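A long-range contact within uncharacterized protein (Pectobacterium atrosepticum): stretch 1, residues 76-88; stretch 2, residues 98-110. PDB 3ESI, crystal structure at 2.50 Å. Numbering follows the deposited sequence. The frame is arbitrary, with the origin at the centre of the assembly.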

ATOM      1  N   GLN A  76      -4.788 -15.243   4.206  1.00 48.23           N
ATOM      2  CA  GLN A  76      -5.405 -15.198   2.893  1.00 47.79           C
ATOM      3  C   GLN A  76      -6.037 -13.841   2.651  1.00 45.90           C
ATOM      4  O   GLN A  76      -6.721 -13.302   3.521  1.00 47.10           O
ATOM      5  N   PRO A  77      -5.808 -13.260   1.467  1.00 43.30           N
ATOM      6  CA  PRO A  77      -6.393 -11.951   1.165  1.00 41.86           C
ATOM      7  C   PRO A  77      -7.909 -12.077   1.029  1.00 40.51           C
ATOM      8  O   PRO A  77      -8.422 -13.119   0.616  1.00 41.44           O
ATOM      9  N   ILE A  78      -8.616 -11.015   1.389  1.00 37.50           N
ATOM     10  CA  ILE A  78     -10.063 -10.985   1.312  1.00 34.25           C
ATOM     11  C   ILE A  78     -10.435 -10.079   0.143  1.00 34.64           C
ATOM     12  O   ILE A  78     -10.182  -8.879   0.174  1.00 34.12           O
ATOM     13  N   LEU A  79     -11.026 -10.659  -0.896  1.00 35.53           N
ATOM     14  CA  LEU A  79     -11.400  -9.899  -2.082  1.00 34.91           C
ATOM     15  C   LEU A  79     -12.808  -9.326  -1.998  1.00 33.82           C
ATOM     16  O   LEU A  79     -13.619  -9.748  -1.183  1.00 33.60           O
ATOM     17  N   PRO A  80     -13.112  -8.348  -2.857  1.00 32.70           N
ATOM     18  CA  PRO A  80     -14.432  -7.721  -2.886  1.00 32.76           C
ATOM     19  C   PRO A  80     -15.483  -8.768  -3.261  1.00 33.78           C
ATOM     20  O   PRO A  80     -15.246  -9.598  -4.142  1.00 33.83           O
ATOM     21  N   GLY A  81     -16.632  -8.736  -2.592  1.00 35.47           N
ATOM     22  CA  GLY A  81     -17.695  -9.689  -2.885  1.00 35.36           C
ATOM     23  C   GLY A  81     -17.642 -11.018  -2.142  1.00 36.44           C
ATOM     24  O   GLY A  81     -18.453 -11.893  -2.419  1.00 37.43           O
ATOM     25  N   LYS A  82     -16.713 -11.184  -1.199  1.00 37.09           N
ATOM     26  CA  LYS A  82     -16.607 -12.446  -0.460  1.00 36.50           C
ATOM     27  C   LYS A  82     -17.487 -12.494   0.769  1.00 35.83           C
ATOM     28  O   LYS A  82     -17.824 -11.462   1.345  1.00 35.64           O
ATOM     29  N   THR A  83     -17.858 -13.708   1.162  1.00 36.15           N
ATOM     30  CA  THR A  83     -18.683 -13.918   2.352  1.00 35.91           C
ATOM     31  C   THR A  83     -17.736 -14.393   3.449  1.00 34.33           C
ATOM     32  O   THR A  83     -16.927 -15.298   3.229  1.00 33.82           O
ATOM     33  N   LEU A  84     -17.826 -13.771   4.620  1.00 34.42           N
ATOM     34  CA  LEU A  84     -16.931 -14.107   5.726  1.00 36.00           C
ATOM     35  C   LEU A  84     -17.605 -14.500   7.027  1.00 36.98           C
ATOM     36  O   LEU A  84     -18.683 -14.006   7.366  1.00 39.24           O
ATOM     37  N   ARG A  85     -16.951 -15.388   7.761  1.00 37.62           N
ATOM     38  CA  ARG A  85     -17.426 -15.765   9.079  1.00 37.99           C
ATOM     39  C   ARG A  85     -16.433 -15.056  10.019  1.00 36.80           C
ATOM     40  O   ARG A  85     -15.218 -15.141   9.838  1.00 37.07           O
ATOM     41  N   LEU A  86     -16.953 -14.326  10.992  1.00 35.75           N
ATOM     42  CA  LEU A  86     -16.122 -13.630  11.951  1.00 33.99           C
ATOM     43  C   LEU A  86     -16.432 -14.166  13.341  1.00 34.66           C
ATOM     44  O   LEU A  86     -17.566 -14.074  13.810  1.00 34.97           O
ATOM     45  N   VAL A  87     -15.429 -14.741  13.991  1.00 34.36           N
ATOM     46  CA  VAL A  87     -15.598 -15.257  15.347  1.00 34.26           C
ATOM     47  C   VAL A  87     -14.786 -14.388  16.315  1.00 35.76           C
ATOM     48  O   VAL A  87     -13.576 -14.201  16.130  1.00 33.97           O
ATOM     49  N   LEU A  88     -15.465 -13.855  17.330  1.00 38.00           N
ATOM     50  CA  LEU A  88     -14.851 -13.016  18.364  1.00 40.40           C
ATOM     51  C   LEU A  88     -15.004 -13.688  19.728  1.00 43.13           C
ATOM     52  O   LEU A  88     -16.122 -14.035  20.124  1.00 41.96           O
ATOM     53  N   THR A  98      -9.819 -12.327  21.153  1.00 45.06           N
ATOM     54  CA  THR A  98      -9.336 -13.179  20.079  1.00 44.71           C
ATOM     55  C   THR A  98     -10.329 -13.128  18.916  1.00 43.67           C
ATOM     56  O   THR A  98     -11.538 -13.193  19.118  1.00 43.81           O
ATOM     57  N   PHE A  99      -9.820 -12.993  17.699  1.00 42.29           N
ATOM     58  CA  PHE A  99     -10.690 -12.928  16.540  1.00 40.07           C
ATOM     59  C   PHE A  99     -10.220 -13.860  15.446  1.00 39.94           C
ATOM     60  O   PHE A  99      -9.055 -14.255  15.407  1.00 38.67           O
ATOM     61  N   SER A 100     -11.140 -14.203  14.551  1.00 39.56           N
ATOM     62  CA  SER A 100     -10.821 -15.073  13.438  1.00 38.53           C
ATOM     63  C   SER A 100     -11.743 -14.830  12.238  1.00 37.62           C
ATOM     64  O   SER A 100     -12.963 -14.835  12.367  1.00 36.81           O
ATOM     65  N   TYR A 101     -11.140 -14.602  11.075  1.00 37.08           N
ATOM     66  CA  TYR A 101     -11.881 -14.363   9.839  1.00 37.46           C
ATOM     67  C   TYR A 101     -11.710 -15.555   8.920  1.00 37.76           C
ATOM     68  O   TYR A 101     -10.591 -16.018   8.705  1.00 38.14           O
ATOM     69  N   SER A 102     -12.807 -16.049   8.361  1.00 38.08           N
ATOM     70  CA  SER A 102     -12.697 -17.153   7.415  1.00 38.66           C
ATOM     71  C   SER A 102     -13.584 -16.876   6.198  1.00 37.97           C
ATOM     72  O   SER A 102     -14.663 -16.295   6.311  1.00 37.68           O
ATOM     73  N   ILE A 103     -13.083 -17.253   5.027  1.00 38.17           N
ATOM     74  CA  ILE A 103     -13.789 -17.058   3.764  1.00 38.31           C
ATOM     75  C   ILE A 103     -14.591 -18.302   3.416  1.00 40.18           C
ATOM     76  O   ILE A 103     -14.038 -19.408   3.395  1.00 39.05           O
ATOM     77  N   LEU A 104     -15.885 -18.124   3.145  1.00 41.90           N
ATOM     78  CA  LEU A 104     -16.747 -19.252   2.774  1.00 43.46           C
ATOM     79  C   LEU A 104     -16.972 -19.236   1.273  1.00 44.82           C
ATOM     80  O   LEU A 104     -17.505 -18.264   0.733  1.00 46.00           O
ATOM     81  N   GLU A 105     -16.544 -20.304   0.606  1.00 46.46           N
ATOM     82  CA  GLU A 105     -16.715 -20.473  -0.843  1.00 49.10           C
ATOM     83  C   GLU A 105     -17.016 -21.952  -1.076  1.00 48.48           C
ATOM     84  O   GLU A 105     -16.290 -22.824  -0.589  1.00 46.60           O
ATOM     85  N   GLY A 106     -18.072 -22.239  -1.830  1.00 48.77           N
ATOM     86  CA  GLY A 106     -18.422 -23.623  -2.064  1.00 48.49           C
ATOM     87  C   GLY A 106     -18.570 -24.306  -0.716  1.00 50.25           C
ATOM     88  O   GLY A 106     -19.227 -23.774   0.181  1.00 49.19           O
ATOM     89  N   ASP A 107     -17.952 -25.472  -0.560  1.00 51.26           N
ATOM     90  CA  ASP A 107     -18.037 -26.202   0.699  1.00 52.33           C
ATOM     91  C   ASP A 107     -16.836 -25.948   1.587  1.00 51.87           C
ATOM     92  O   ASP A 107     -16.736 -26.504   2.681  1.00 50.43           O
ATOM     93  N   THR A 108     -15.938 -25.089   1.112  1.00 52.97           N
ATOM     94  CA  THR A 108     -14.716 -24.758   1.841  1.00 54.06           C
ATOM     95  C   THR A 108     -14.840 -23.553   2.779  1.00 54.30           C
ATOM     96  O   THR A 108     -15.734 -22.712   2.646  1.00 54.77           O
ATOM     97  N   GLU A 109     -13.914 -23.490   3.727  1.00 54.87           N
ATOM     98  CA  GLU A 109     -13.840 -22.411   4.693  1.00 54.88           C
ATOM     99  C   GLU A 109     -12.377 -22.272   5.084  1.00 54.91           C
ATOM    100  O   GLU A 109     -11.870 -23.059   5.882  1.00 56.88           O
ATOM    101  N   ARG A 110     -11.696 -21.289   4.501  1.00 54.75           N
ATOM    102  CA  ARG A 110     -10.281 -21.034   4.792  1.00 54.02           C
ATOM    103  C   ARG A 110     -10.137 -19.882   5.784  1.00 51.72           C
ATOM    104  O   ARG A 110     -10.932 -18.944   5.774  1.00 52.00           O
TER

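The contact between residues 76-88 and 98-110 is an antiparallel pairing of two neighbouring β-strands, in which alternation of side chains gives the sheet one apolar face and one mixed face, where charged and polar groups sit beside Val 87 and Leu 104. Strands 83-88 and 98-105 run at 154° to each other, and their backbone bonds set the register: Arg 85 N donates to Ser 102 O (2.9 Å) and Val 87 N to Ser 100 O (3.0 Å), each bond with its reciprocal partner. Side chains of directly paired residues therefore emerge on the same side.

The apolar face carries Leu 84, Leu 86 and Leu 88 opposite Ile 103, Tyr 101 and Phe 99. Leu 84, in the m,t rotamer, reaches both Ile 103 and its diagonal neighbour: Leu 84 CD2 lies 3.6 Å from Ile 103 CG1, and Leu 84 CD1 lies 3.8 Å from Tyr 101 CD1. Leu 86 adopts t,p, which places its CD1 over the face of the Tyr 101 ring, 3.6 Å from the centroid and only 9° off the normal, a well-formed CH-π contact. The ring itself, with chi1 m and chi2 at -81°, comes near the other strand and touches Leu 84 and Leu 86, while its hydroxyl finds a hydrogen bond elsewhere in the structure. At Phe 99, chi1 p leads the ring away, so Leu 88 meets mainly the base of the side chain, Leu 88 CD1 to Phe 99 CB at 4.2 Å. Ile 103 (m,t) extends the apolar surface beyond the strand pairing, its CD1 lying 4.5 Å from Ile 78 CG1; the same Ile 103 CD1 also has Pro 77 O as a neighbour at 3.5 Å.

The other face is organised around Arg 85. Its chi1 and chi2 are t, and chi3 turns m, bringing the guanidinium edge-on to the carboxylate of Glu 109 in a two-pronged salt bridge: Arg 85 NE donates to Glu 109 OE1 (2.9 Å) and Arg 85 NH2 to Glu 109 OE2 (2.6 Å). Ser 102, chi1 p, joins the cluster by donating from OG to the same Glu 109 OE1 at 2.9 Å. Leu 104 supplies an apolar element here, its CD2 3.9 Å from Arg 85 CB and 4.1 Å from Thr 83 CG2. Water 1 donates to Arg 85 O at 3.1 Å and makes a weak hydrogen bond with Ser 100 OG at 3.5 Å, thus linking the two strands.

Beyond the strand pairs, charges again meet across the stretches. Lys 82, m,m,t,t, sends NZ to within 3.1 Å of Glu 105 OE1 in a second salt bridge. Gln 76 lays its CG over one face of the Arg 110 guanidinium, a contact between aliphatic chain and flat cation.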

ATOM      1  CB  GLN A  76      -6.481 -16.283   2.785  1.00 50.20           C
ATOM      2  CG  GLN A  76      -6.573 -16.925   1.420  1.00 54.41           C
ATOM      3  CD  GLN A  76      -5.462 -17.942   1.187  1.00 56.59           C
ATOM      4  OE1 GLN A  76      -4.986 -18.114   0.060  1.00 59.22           O
ATOM      5  NE2 GLN A  76      -5.056 -18.631   2.249  1.00 56.04           N
ATOM      6  CB  PRO A  77      -5.733 -11.573  -0.157  1.00 41.92           C
ATOM      7  CG  PRO A  77      -4.430 -12.312  -0.117  1.00 42.09           C
ATOM      8  CD  PRO A  77      -4.844 -13.649   0.428  1.00 42.39           C
ATOM      9  CB  ILE A  78     -10.646 -10.439   2.623  1.00 32.68           C
ATOM     10  CG1 ILE A  78     -10.250 -11.369   3.777  1.00 32.70           C
ATOM     11  CG2 ILE A  78     -12.152 -10.315   2.517  1.00 34.81           C
ATOM     12  CD1 ILE A  78     -10.705 -10.930   5.150  1.00 26.70           C
ATOM     13  CB  LEU A  79     -11.297 -10.780  -3.329  1.00 35.60           C
ATOM     14  CG  LEU A  79     -10.010 -11.586  -3.495  1.00 38.64           C
ATOM     15  CD1 LEU A  79      -9.999 -12.231  -4.879  1.00 37.64           C
ATOM     16  CD2 LEU A  79      -8.800 -10.684  -3.310  1.00 37.63           C
ATOM     17  CB  PRO A  80     -14.284  -6.659  -3.972  1.00 31.33           C
ATOM     18  CG  PRO A  80     -12.842  -6.314  -3.920  1.00 32.96           C
ATOM     19  CD  PRO A  80     -12.189  -7.671  -3.780  1.00 31.99           C
ATOM     20  CB  LYS A  82     -15.166 -12.705  -0.023  1.00 37.14           C
ATOM     21  CG  LYS A  82     -14.206 -12.959  -1.160  1.00 38.96           C
ATOM     22  CD  LYS A  82     -14.631 -14.154  -1.980  1.00 41.33           C
ATOM     23  CE  LYS A  82     -13.704 -14.360  -3.169  1.00 43.09           C
ATOM     24  NZ  LYS A  82     -14.123 -15.522  -3.990  1.00 43.02           N
ATOM     25  CB  THR A  83     -19.783 -14.967   2.085  1.00 35.77           C
ATOM     26  OG1 THR A  83     -20.642 -14.478   1.048  1.00 37.03           O
ATOM     27  CG2 THR A  83     -20.613 -15.223   3.335  1.00 34.29           C
ATOM     28  CB  LEU A  84     -16.018 -12.919   6.052  1.00 33.82           C
ATOM     29  CG  LEU A  84     -15.204 -12.200   4.975  1.00 33.95           C
ATOM     30  CD1 LEU A  84     -14.491 -10.984   5.604  1.00 33.48           C
ATOM     31  CD2 LEU A  84     -14.194 -13.166   4.359  1.00 32.49           C
ATOM     32  CB  ARG A  85     -17.357 -17.285   9.309  1.00 39.06           C
ATOM     33  CG  ARG A  85     -18.051 -17.715  10.606  1.00 40.99           C
ATOM     34  CD  ARG A  85     -17.568 -19.071  11.124  1.00 45.22           C
ATOM     35  NE  ARG A  85     -17.717 -20.160  10.161  1.00 49.98           N
ATOM     36  CZ  ARG A  85     -18.880 -20.605   9.679  1.00 52.15           C
ATOM     37  NH1 ARG A  85     -20.034 -20.061  10.059  1.00 53.46           N
ATOM     38  NH2 ARG A  85     -18.887 -21.605   8.808  1.00 51.99           N
ATOM     39  CB  LEU A  86     -16.405 -12.124  11.924  1.00 31.34           C
ATOM     40  CG  LEU A  86     -15.676 -11.364  13.045  1.00 29.95           C
ATOM     41  CD1 LEU A  86     -14.178 -11.517  12.841  1.00 28.15           C
ATOM     42  CD2 LEU A  86     -16.052  -9.876  13.056  1.00 26.78           C
ATOM     43  CB  VAL A  87     -15.102 -16.732  15.469  1.00 34.59           C
ATOM     44  CG1 VAL A  87     -15.295 -17.232  16.894  1.00 31.78           C
ATOM     45  CG2 VAL A  87     -15.860 -17.633  14.501  1.00 32.53           C
ATOM     46  CB  LEU A  88     -15.549 -11.655  18.444  1.00 39.65           C
ATOM     47  CG  LEU A  88     -15.178 -10.491  17.530  1.00 41.81           C
ATOM     48  CD1 LEU A  88     -14.889 -10.984  16.133  1.00 41.58           C
ATOM     49  CD2 LEU A  88     -16.323  -9.484  17.538  1.00 40.73           C
ATOM     50  CB  THR A  98      -9.168 -14.624  20.582  1.00 45.06           C
ATOM     51  OG1 THR A  98      -7.919 -14.727  21.274  1.00 47.57           O
ATOM     52  CG2 THR A  98      -9.194 -15.611  19.437  1.00 47.18           C
ATOM     53  CB  PHE A  99     -10.751 -11.499  15.998  1.00 39.32           C
ATOM     54  CG  PHE A  99      -9.506 -11.065  15.296  1.00 38.56           C
ATOM     55  CD1 PHE A  99      -9.267 -11.442  13.980  1.00 39.05           C
ATOM     56  CD2 PHE A  99      -8.566 -10.271  15.951  1.00 39.77           C
ATOM     57  CE1 PHE A  99      -8.103 -11.033  13.314  1.00 40.00           C
ATOM     58  CE2 PHE A  99      -7.401  -9.855  15.299  1.00 39.84           C
ATOM     59  CZ  PHE A  99      -7.168 -10.237  13.976  1.00 40.07           C
ATOM     60  CB  SER A 100     -10.913 -16.528  13.887  1.00 38.98           C
ATOM     61  OG  SER A 100     -10.567 -17.391  12.825  1.00 41.53           O
ATOM     62  CB  TYR A 101     -11.338 -13.138   9.086  1.00 34.28           C
ATOM     63  CG  TYR A 101     -11.822 -11.783   9.549  1.00 34.36           C
ATOM     64  CD1 TYR A 101     -13.065 -11.284   9.155  1.00 32.49           C
ATOM     65  CD2 TYR A 101     -11.008 -10.969  10.340  1.00 36.01           C
ATOM     66  CE1 TYR A 101     -13.477 -10.009   9.531  1.00 32.39           C
ATOM     67  CE2 TYR A 101     -11.411  -9.696  10.720  1.00 33.82           C
ATOM     68  CZ  TYR A 101     -12.640  -9.223  10.312  1.00 34.07           C
ATOM     69  OH  TYR A 101     -13.016  -7.954  10.680  1.00 34.87           O
ATOM     70  CB  SER A 102     -13.035 -18.508   8.084  1.00 38.66           C
ATOM     71  OG  SER A 102     -14.408 -18.655   8.396  1.00 39.89           O
ATOM     72  CB  ILE A 103     -12.805 -16.822   2.608  1.00 37.03           C
ATOM     73  CG1 ILE A 103     -11.961 -15.577   2.881  1.00 36.80           C
ATOM     74  CG2 ILE A 103     -13.566 -16.688   1.302  1.00 37.71           C
ATOM     75  CD1 ILE A 103     -10.810 -15.396   1.911  1.00 33.46           C
ATOM     76  CB  LEU A 104     -18.121 -19.180   3.472  1.00 42.10           C
ATOM     77  CG  LEU A 104     -18.310 -19.295   4.997  1.00 43.26           C
ATOM     78  CD1 LEU A 104     -17.125 -20.014   5.623  1.00 43.04           C
ATOM     79  CD2 LEU A 104     -18.468 -17.925   5.616  1.00 43.82           C
ATOM     80  CB  GLU A 105     -15.447 -20.106  -1.621  1.00 51.62           C
ATOM     81  CG  GLU A 105     -15.116 -18.626  -1.693  1.00 58.37           C
ATOM     82  CD  GLU A 105     -13.905 -18.341  -2.595  1.00 62.17           C
ATOM     83  OE1 GLU A 105     -13.987 -18.618  -3.818  1.00 62.49           O
ATOM     84  OE2 GLU A 105     -12.876 -17.846  -2.078  1.00 63.86           O
ATOM     85  CB  ASP A 107     -18.169 -27.701   0.440  1.00 53.39           C
ATOM     86  CG  ASP A 107     -19.555 -28.087  -0.015  1.00 56.86           C
ATOM     87  OD1 ASP A 107     -19.922 -27.761  -1.166  1.00 58.37           O
ATOM     88  OD2 ASP A 107     -20.289 -28.705   0.788  1.00 58.99           O
ATOM     89  CB  THR A 108     -13.554 -24.457   0.871  1.00 54.16           C
ATOM     90  OG1 THR A 108     -13.608 -23.080   0.473  1.00 54.82           O
ATOM     91  CG2 THR A 108     -13.662 -25.324  -0.377  1.00 54.53           C
ATOM     92  CB  GLU A 109     -14.690 -22.725   5.927  1.00 54.44           C
ATOM     93  CG  GLU A 109     -14.389 -21.807   7.104  1.00 57.65           C
ATOM     94  CD  GLU A 109     -15.464 -21.833   8.176  1.00 60.17           C
ATOM     95  OE1 GLU A 109     -15.235 -21.246   9.264  1.00 60.21           O
ATOM     96  OE2 GLU A 109     -16.539 -22.431   7.926  1.00 60.40           O
ATOM     97  CB  ARG A 110      -9.520 -20.636   3.523  1.00 56.04           C
ATOM     98  CG  ARG A 110      -9.546 -21.623   2.381  1.00 60.12           C
ATOM     99  CD  ARG A 110      -8.929 -20.972   1.150  1.00 64.62           C
ATOM    100  NE  ARG A 110      -9.601 -19.708   0.827  1.00 68.58           N
ATOM    101  CZ  ARG A 110      -9.233 -18.879  -0.149  1.00 69.08           C
ATOM    102  NH1 ARG A 110      -8.187 -19.175  -0.910  1.00 70.24           N
ATOM    103  NH2 ARG A 110      -9.914 -17.759  -0.368  1.00 68.84           N
TER
HETATM  104  O   HOH W   1     -13.472 -17.426  10.916  1.00 37.50           O